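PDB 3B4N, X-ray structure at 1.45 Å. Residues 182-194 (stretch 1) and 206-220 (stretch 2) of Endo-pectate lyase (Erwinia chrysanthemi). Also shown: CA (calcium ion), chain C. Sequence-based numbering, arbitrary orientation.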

ATOM      1  N   CYS A 182      -2.653   4.831 -13.252  1.00 10.82           N
ATOM      2  CA  CYS A 182      -2.620   5.623 -12.047  1.00 11.08           C
ATOM      3  C   CYS A 182      -1.542   5.155 -11.093  1.00  9.28           C
ATOM      4  O   CYS A 182      -1.232   3.965 -11.012  1.00 10.19           O
ATOM      5  N   THR A 183      -0.977   6.107 -10.375  1.00  9.20           N
ATOM      6  CA  THR A 183       0.033   5.800  -9.383  1.00  9.49           C
ATOM      7  C   THR A 183      -0.394   6.414  -8.056  1.00 10.52           C
ATOM      8  O   THR A 183      -0.813   7.574  -7.988  1.00 10.68           O
ATOM      9  N   ILE A 184      -0.325   5.598  -7.010  1.00  8.84           N
ATOM     10  CA  ILE A 184      -0.688   5.997  -5.655  1.00  8.96           C
ATOM     11  C   ILE A 184       0.641   5.866  -4.921  1.00  8.25           C
ATOM     12  O   ILE A 184       1.082   4.773  -4.564  1.00  8.57           O
ATOM     13  N   GLU A 185       1.273   7.015  -4.714  1.00  8.77           N
ATOM     14  CA  GLU A 185       2.619   7.094  -4.168  1.00  8.97           C
ATOM     15  C   GLU A 185       2.709   7.701  -2.780  1.00  9.39           C
ATOM     16  O   GLU A 185       2.306   8.835  -2.561  1.00  9.61           O
ATOM     17  N   ASN A 186       3.268   6.943  -1.850  1.00  7.51           N
ATOM     18  CA  ASN A 186       3.397   7.377  -0.466  1.00  7.88           C
ATOM     19  C   ASN A 186       2.086   7.845   0.151  1.00  8.29           C
ATOM     20  O   ASN A 186       1.948   8.993   0.574  1.00  8.74           O
ATOM     21  N   VAL A 187       1.122   6.937   0.192  1.00  7.71           N
ATOM     22  CA  VAL A 187      -0.162   7.231   0.804  1.00  8.42           C
ATOM     23  C   VAL A 187      -0.220   6.392   2.076  1.00  9.40           C
ATOM     24  O   VAL A 187       0.273   5.262   2.112  1.00  9.47           O
ATOM     25  N   ILE A 188      -0.784   6.973   3.127  1.00  9.75           N
ATOM     26  CA  ILE A 188      -0.900   6.289   4.409  1.00  9.15           C
ATOM     27  C   ILE A 188      -2.371   6.169   4.761  1.00  9.14           C
ATOM     28  O   ILE A 188      -3.082   7.168   4.787  1.00 10.64           O
ATOM     29  N   TRP A 189      -2.823   4.938   4.984  1.00  8.40           N
ATOM     30  CA  TRP A 189      -4.217   4.686   5.372  1.00  8.59           C
ATOM     31  C   TRP A 189      -4.167   4.351   6.860  1.00 10.25           C
ATOM     32  O   TRP A 189      -3.631   3.314   7.245  1.00 11.15           O
ATOM     33  N   GLU A 190      -4.729   5.217   7.699  1.00 10.81           N
ATOM     34  CA  GLU A 190      -4.694   4.993   9.148  1.00 11.22           C
ATOM     35  C   GLU A 190      -5.551   3.816   9.641  1.00 12.94           C
ATOM     36  O   GLU A 190      -5.268   3.225  10.688  1.00 13.04           O
ATOM     37  N   ASP A 191      -6.587   3.478   8.881  1.00 12.33           N
ATOM     38  CA  ASP A 191      -7.458   2.337   9.169  1.00 12.11           C
ATOM     39  C   ASP A 191      -8.322   2.173   7.931  1.00 12.46           C
ATOM     40  O   ASP A 191      -9.331   2.856   7.773  1.00 12.87           O
ATOM     41  N   ILE A 192      -7.913   1.276   7.043  1.00 10.98           N
ATOM     42  CA  ILE A 192      -8.647   1.036   5.814  1.00 10.91           C
ATOM     43  C   ILE A 192     -10.125   0.829   6.113  1.00 10.62           C
ATOM     44  O   ILE A 192     -10.467   0.094   7.041  1.00 11.08           O
ATOM     45  N   CYS A 193     -10.989   1.482   5.343  1.00 10.53           N
ATOM     46  CA  CYS A 193     -12.424   1.323   5.525  1.00 11.18           C
ATOM     47  C   CYS A 193     -12.878   0.164   4.622  1.00 11.04           C
ATOM     48  O   CYS A 193     -12.626  -0.997   4.951  1.00 12.13           O
ATOM     49  N   GLU A 194     -13.509   0.440   3.482  1.00 11.56           N
ATOM     50  CA  GLU A 194     -13.952  -0.654   2.606  1.00 12.09           C
ATOM     51  C   GLU A 194     -12.745  -1.385   2.024  1.00 10.95           C
ATOM     52  O   GLU A 194     -12.677  -2.616   2.006  1.00 12.60           O
ATOM     53  N   ILE A 206       1.044   0.988  -6.847  1.00  7.76           N
ATOM     54  CA  ILE A 206       1.186   1.442  -5.465  1.00  7.72           C
ATOM     55  C   ILE A 206       2.699   1.523  -5.250  1.00  7.77           C
ATOM     56  O   ILE A 206       3.397   0.513  -5.387  1.00  8.70           O
ATOM     57  N   VAL A 207       3.196   2.716  -4.933  1.00  7.41           N
ATOM     58  CA  VAL A 207       4.633   2.948  -4.720  1.00  7.51           C
ATOM     59  C   VAL A 207       4.835   3.344  -3.266  1.00  7.25           C
ATOM     60  O   VAL A 207       4.582   4.489  -2.873  1.00  7.65           O
ATOM     61  N   GLY A 208       5.305   2.392  -2.466  1.00  7.82           N
ATOM     62  CA  GLY A 208       5.467   2.663  -1.054  1.00  7.93           C
ATOM     63  C   GLY A 208       4.100   2.810  -0.403  1.00  6.82           C
ATOM     64  O   GLY A 208       3.105   2.244  -0.869  1.00  8.39           O
ATOM     65  N   GLY A 209       4.066   3.560   0.693  1.00  7.03           N
ATOM     66  CA  GLY A 209       2.824   3.757   1.421  1.00  7.46           C
ATOM     67  C   GLY A 209       2.753   2.810   2.610  1.00  8.10           C
ATOM     68  O   GLY A 209       3.468   1.806   2.665  1.00  8.45           O
ATOM     69  N   ILE A 210       1.880   3.129   3.560  1.00  8.63           N
ATOM     70  CA  ILE A 210       1.692   2.316   4.760  1.00  9.31           C
ATOM     71  C   ILE A 210       0.187   2.176   4.937  1.00  8.91           C
ATOM     72  O   ILE A 210      -0.509   3.182   5.002  1.00 10.37           O
ATOM     73  N   ALA A 211      -0.316   0.944   4.987  1.00  8.41           N
ATOM     74  CA  ALA A 211      -1.749   0.735   5.151  1.00  9.56           C
ATOM     75  C   ALA A 211      -2.049  -0.083   6.399  1.00  8.93           C
ATOM     76  O   ALA A 211      -1.662  -1.241   6.514  1.00  8.60           O
ATOM     77  N   HIS A 212      -2.765   0.537   7.323  1.00  9.89           N
ATOM     78  CA  HIS A 212      -3.122  -0.111   8.562  1.00 10.25           C
ATOM     79  C   HIS A 212      -4.557  -0.613   8.539  1.00 10.43           C
ATOM     80  O   HIS A 212      -5.425  -0.026   7.906  1.00 11.19           O
ATOM     81  N   ASN A 213      -4.787  -1.742   9.190  1.00 11.16           N
ATOM     82  CA  ASN A 213      -6.150  -2.221   9.348  1.00 10.99           C
ATOM     83  C   ASN A 213      -6.156  -2.916  10.695  1.00 11.41           C
ATOM     84  O   ASN A 213      -5.106  -3.280  11.211  1.00 11.93           O
ATOM     85  N   ALA A 214      -7.327  -3.079  11.285  1.00 12.65           N
ATOM     86  CA  ALA A 214      -7.375  -3.707  12.595  1.00 14.72           C
ATOM     87  C   ALA A 214      -8.639  -4.498  12.807  1.00 14.82           C
ATOM     88  O   ALA A 214      -9.697  -4.155  12.283  1.00 13.79           O
ATOM     89  N   LYS A 215      -8.519  -5.571  13.578  1.00 15.28           N
ATOM     90  CA  LYS A 215      -9.683  -6.370  13.894  1.00 17.16           C
ATOM     91  C   LYS A 215     -10.535  -5.459  14.770  1.00 17.75           C
ATOM     92  O   LYS A 215     -10.015  -4.777  15.661  1.00 18.40           O
ATOM     93  N   ASP A 216     -11.832  -5.430  14.491  1.00 18.67           N
ATOM     94  CA  ASP A 216     -12.778  -4.609  15.236  1.00 19.83           C
ATOM     95  C   ASP A 216     -12.599  -3.114  14.945  1.00 19.18           C
ATOM     96  O   ASP A 216     -13.114  -2.268  15.667  1.00 18.34           O
ATOM     97  N   GLY A 217     -11.873  -2.789  13.875  1.00 17.63           N
ATOM     98  CA  GLY A 217     -11.672  -1.393  13.518  1.00 17.42           C
ATOM     99  C   GLY A 217     -12.770  -0.837  12.622  1.00 16.72           C
ATOM    100  O   GLY A 217     -13.825  -1.453  12.453  1.00 16.41           O
ATOM    101  N   TYR A 218     -12.533   0.334  12.037  1.00 16.11           N
ATOM    102  CA  TYR A 218     -13.528   0.946  11.163  1.00 16.66           C
ATOM    103  C   TYR A 218     -13.724   0.117   9.910  1.00 16.88           C
ATOM    104  O   TYR A 218     -12.749  -0.319   9.297  1.00 15.13           O
ATOM    105  N   GLY A 219     -14.979  -0.094   9.526  1.00 16.36           N
ATOM    106  CA  GLY A 219     -15.265  -0.876   8.342  1.00 18.06           C
ATOM    107  C   GLY A 219     -15.508  -2.349   8.613  1.00 17.14           C
ATOM    108  O   GLY A 219     -15.800  -3.106   7.690  1.00 19.10           O
ATOM    109  N   GLY A 220     -15.377  -2.760   9.870  1.00 17.63           N
ATOM    110  CA  GLY A 220     -15.610  -4.154  10.216  1.00 18.21           C
ATOM    111  C   GLY A 220     -14.386  -5.041  10.090  1.00 16.78           C
ATOM    112  O   GLY A 220     -13.254  -4.563  10.116  1.00 18.17           O
TER

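The two stretches run side by side in parallel register, and this decides which side chains can meet. The strand leading into Trp 189 and the strand from Ile 210 to Asn 213 run 7° from parallel, their axes approaching to 4.7 Å, and paired residues send their side chains to the same face of the sheet. Backbone hydrogen bonds fix the register: Trp 189 N to Ile 210 O (2.9 Å, 157°) and His 212 N to Trp 189 O (2.9 Å, 168°) are typical.

Apolar packing follows the bridges, on each side of the corner that the chain turns at Asn 186. Before it, Ile 184 (m, t) shares a face with Ile 206 (m, m), whose chi2 of -56° brings CD1 to 3.9 Å from Ile 184 CB. On the opposite face Glu 185, extended with chi1 and chi2 both t, contributes its aliphatic part, CG lying 4.1 Å from CB of Val 207 (t). From a sideways position, Thr 183 (m) adds CG2 at 3.8 Å from Val 207 CG2. After the corner, Trp 189 (chi1 m, chi2 -101°) shares a face with Ala 211, its CE3 3.8 Å from Ala 211 CB; Ile 192 CD1 (m, t) reaches that methyl too, at 4.0 Å. On the opposite face, Ile 188 (m, t) sets CG1 4.3 Å from Ile 210 CB; the end of Ile 210 (m, m) leads away from the other stretch.

Glycine matters where the chain bends. An ideal CB on Gly 209 would lie 2.7 Å from Val 187 O, a clash, so the close approach there leaves no room for a side chain.

Two waters serve this bend. Water 1 donates to Ile 184 O (3.1 Å) and Gly 208 O (2.9 Å) and accepts from Val 187 N (3.1 Å). Water 2 accepts from Gly 209 N at 2.8 Å and lies 2.8 Å from OD1 of Asn 186 (t), one of more acceptors within reach than it has protons for.

Polar packing concentrates at the calcium. The CA-to-CB bond of Asp 191 (t) points away, yet its carboxylate comes nearer: OD2 accepts from Tyr 218 N (3.0 Å, 158°), while OD1 binds the calcium ion CA at 2.4 Å. Asn 213, off-rotamer at chi1 -148°, supplies OD1 to CA at 2.3 Å. Asp 191 OD1 and Asn 213 OD1 are 3.1 Å apart without a hydrogen bond, as expected for two ligands of one cation. Ile 192 O (2.3 Å to CA), Tyr 218 O (2.2 Å to CA) and waters 3 and 4 (each O 2.4 Å from CA) are further ligands. Tyr 218 (m) also presents its ring edge to the carboxylate, CD1 being 3.5 Å from Asp 191 OD2. Similarly, the ring edge of His 212 (t) meets a carbonyl, with CD2 3.2 Å from Glu 190 O.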

ATOM      1  CB  CYS A 182      -3.946   5.524 -11.312  1.00 10.93           C
ATOM      2  SG  CYS A 182      -5.476   5.613 -12.297  1.00 15.48           S
ATOM      3  CB  THR A 183       1.416   6.328  -9.812  1.00 11.63           C
ATOM      4  OG1 THR A 183       1.855   5.591 -10.961  1.00 15.02           O
ATOM      5  CG2 THR A 183       2.431   6.142  -8.701  1.00 13.18           C
ATOM      6  CB  ILE A 184      -1.791   5.061  -5.123  1.00  8.77           C
ATOM      7  CG1 ILE A 184      -3.035   5.199  -6.015  1.00 10.43           C
ATOM      8  CG2 ILE A 184      -2.098   5.378  -3.675  1.00  9.91           C
ATOM      9  CD1 ILE A 184      -4.164   4.217  -5.676  1.00 11.32           C
ATOM     10  CB  GLU A 185       3.450   7.897  -5.174  1.00 11.56           C
ATOM     11  CG  GLU A 185       4.913   8.060  -4.878  1.00 13.85           C
ATOM     12  CD  GLU A 185       5.642   8.711  -6.038  1.00 18.19           C
ATOM     13  OE1 GLU A 185       6.877   8.874  -5.950  1.00 19.75           O
ATOM     14  OE2 GLU A 185       4.983   9.061  -7.045  1.00 21.01           O
ATOM     15  CB  ASN A 186       4.451   8.471  -0.313  1.00  7.35           C
ATOM     16  CG  ASN A 186       4.831   8.678   1.135  1.00  7.96           C
ATOM     17  OD1 ASN A 186       4.889   7.712   1.906  1.00  9.00           O
ATOM     18  ND2 ASN A 186       5.097   9.923   1.520  1.00  8.09           N
ATOM     19  CB  VAL A 187      -1.344   6.886  -0.135  1.00  8.68           C
ATOM     20  CG1 VAL A 187      -2.662   6.978   0.637  1.00  9.83           C
ATOM     21  CG2 VAL A 187      -1.367   7.878  -1.310  1.00  9.84           C
ATOM     22  CB  ILE A 188      -0.185   7.070   5.524  1.00 10.60           C
ATOM     23  CG1 ILE A 188       1.318   7.109   5.236  1.00 11.42           C
ATOM     24  CG2 ILE A 188      -0.476   6.436   6.888  1.00 12.54           C
ATOM     25  CD1 ILE A 188       2.133   7.852   6.284  1.00 12.92           C
ATOM     26  CB  TRP A 189      -4.789   3.490   4.603  1.00  9.71           C
ATOM     27  CG  TRP A 189      -5.038   3.720   3.129  1.00  8.28           C
ATOM     28  CD1 TRP A 189      -6.237   3.985   2.532  1.00  8.99           C
ATOM     29  CD2 TRP A 189      -4.077   3.622   2.066  1.00  8.45           C
ATOM     30  NE1 TRP A 189      -6.090   4.047   1.167  1.00  8.99           N
ATOM     31  CE2 TRP A 189      -4.774   3.828   0.854  1.00  8.38           C
ATOM     32  CE3 TRP A 189      -2.697   3.375   2.022  1.00  8.86           C
ATOM     33  CZ2 TRP A 189      -4.137   3.789  -0.388  1.00  8.34           C
ATOM     34  CZ3 TRP A 189      -2.062   3.339   0.780  1.00  9.57           C
ATOM     35  CH2 TRP A 189      -2.786   3.544  -0.405  1.00  9.94           C
ATOM     36  CB  GLU A 190      -5.048   6.294   9.880  1.00 12.55           C
ATOM     37  CG  GLU A 190      -3.962   7.387   9.771  1.00 15.05           C
ATOM     38  CD  GLU A 190      -2.659   7.036  10.492  1.00 18.34           C
ATOM     39  OE1 GLU A 190      -2.706   6.309  11.507  1.00 20.38           O
ATOM     40  OE2 GLU A 190      -1.580   7.506  10.063  1.00 19.18           O
ATOM     41  CB  ASP A 191      -8.355   2.582  10.394  1.00 14.02           C
ATOM     42  CG  ASP A 191      -9.165   1.339  10.790  1.00 14.88           C
ATOM     43  OD1 ASP A 191      -9.317   0.419   9.962  1.00 14.79           O
ATOM     44  OD2 ASP A 191      -9.665   1.284  11.936  1.00 17.60           O
ATOM     45  CB  ILE A 192      -8.132  -0.229   5.116  1.00 10.36           C
ATOM     46  CG1 ILE A 192      -6.695  -0.019   4.640  1.00 11.52           C
ATOM     47  CG2 ILE A 192      -9.056  -0.592   3.956  1.00 10.23           C
ATOM     48  CD1 ILE A 192      -6.037  -1.298   4.158  1.00 13.56           C
ATOM     49  CB  CYS A 193     -13.142   2.640   5.196  1.00 11.20           C
ATOM     50  SG  CYS A 193     -14.944   2.576   5.434  1.00 14.69           S
ATOM     51  CB  GLU A 194     -14.821  -0.114   1.470  1.00 14.73           C
ATOM     52  CG  GLU A 194     -16.185   0.402   1.903  1.00 20.24           C
ATOM     53  CD  GLU A 194     -17.048  -0.667   2.560  1.00 23.09           C
ATOM     54  OE1 GLU A 194     -16.964  -1.847   2.152  1.00 25.23           O
ATOM     55  OE2 GLU A 194     -17.827  -0.326   3.475  1.00 26.30           O
ATOM     56  CB  ILE A 206       0.605   0.421  -4.461  1.00  7.00           C
ATOM     57  CG1 ILE A 206      -0.839   0.039  -4.829  1.00  9.41           C
ATOM     58  CG2 ILE A 206       0.682   0.995  -3.052  1.00  9.73           C
ATOM     59  CD1 ILE A 206      -1.814   1.207  -4.944  1.00 10.82           C
ATOM     60  CB  VAL A 207       5.169   4.075  -5.645  1.00 10.68           C
ATOM     61  CG1 VAL A 207       6.684   4.213  -5.475  1.00  9.78           C
ATOM     62  CG2 VAL A 207       4.850   3.756  -7.099  1.00 10.78           C
ATOM     63  CB  ILE A 210       2.269   3.016   6.016  1.00 10.82           C
ATOM     64  CG1 ILE A 210       3.770   3.293   5.840  1.00 13.73           C
ATOM     65  CG2 ILE A 210       2.024   2.147   7.242  1.00 13.09           C
ATOM     66  CD1 ILE A 210       4.648   2.075   5.879  1.00 18.79           C
ATOM     67  CB  ALA A 211      -2.326   0.045   3.917  1.00 10.76           C
ATOM     68  CB  HIS A 212      -2.976   0.887   9.718  1.00 10.58           C
ATOM     69  CG  HIS A 212      -3.203   0.287  11.071  1.00 10.13           C
ATOM     70  ND1 HIS A 212      -2.323  -0.606  11.641  1.00 12.55           N
ATOM     71  CD2 HIS A 212      -4.209   0.450  11.964  1.00 12.62           C
ATOM     72  CE1 HIS A 212      -2.774  -0.966  12.830  1.00 14.16           C
ATOM     73  NE2 HIS A 212      -3.916  -0.340  13.049  1.00 13.18           N
ATOM     74  CB  ASN A 213      -6.606  -3.160   8.227  1.00 10.05           C
ATOM     75  CG  ASN A 213      -8.102  -3.018   7.958  1.00 10.76           C
ATOM     76  OD1 ASN A 213      -8.825  -2.428   8.765  1.00 10.82           O
ATOM     77  ND2 ASN A 213      -8.575  -3.554   6.836  1.00 10.50           N
ATOM     78  CB  ALA A 214      -7.251  -2.645  13.679  1.00 17.86           C
ATOM     79  CB  LYS A 215      -9.273  -7.631  14.657  1.00 18.77           C
ATOM     80  CG  LYS A 215     -10.444  -8.442  15.202  1.00 23.11           C
ATOM     81  CD  LYS A 215      -9.998  -9.813  15.693  1.00 26.76           C
ATOM     82  CE  LYS A 215      -9.833 -10.806  14.541  1.00 29.88           C
ATOM     83  NZ  LYS A 215      -8.846 -10.377  13.507  1.00 33.54           N
ATOM     84  CB  ASP A 216     -12.635  -4.894  16.740  1.00 23.92           C
ATOM     85  CG  ASP A 216     -13.783  -4.337  17.555  1.00 28.50           C
ATOM     86  OD1 ASP A 216     -14.918  -4.307  17.036  1.00 30.47           O
ATOM     87  OD2 ASP A 216     -13.558  -3.949  18.724  1.00 31.97           O
ATOM     88  CB  TYR A 218     -13.113   2.360  10.752  1.00 19.62           C
ATOM     89  CG  TYR A 218     -13.216   3.373  11.858  1.00 21.16           C
ATOM     90  CD1 TYR A 218     -12.150   3.596  12.724  1.00 22.89           C
ATOM     91  CD2 TYR A 218     -14.381   4.116  12.036  1.00 23.53           C
ATOM     92  CE1 TYR A 218     -12.239   4.543  13.744  1.00 25.68           C
ATOM     93  CE2 TYR A 218     -14.481   5.059  13.050  1.00 25.20           C
ATOM     94  CZ  TYR A 218     -13.406   5.269  13.897  1.00 25.60           C
ATOM     95  OH  TYR A 218     -13.493   6.222  14.886  1.00 28.55           O
TER
HETATM   96 CA    CA C 702     -10.742  -1.154   8.936  1.00 11.72          CA
HETATM   97  O   HOH W   1       1.250   4.388  -1.538  1.00  9.12           O
HETATM   98  O   HOH W   2       6.094   5.430   0.929  1.00  8.54           O
HETATM   99  O   HOH W   3     -11.698  -2.453   7.120  1.00 12.96           O
HETATM  100  O   HOH W   4     -11.400  -2.827  10.496  1.00 12.47           O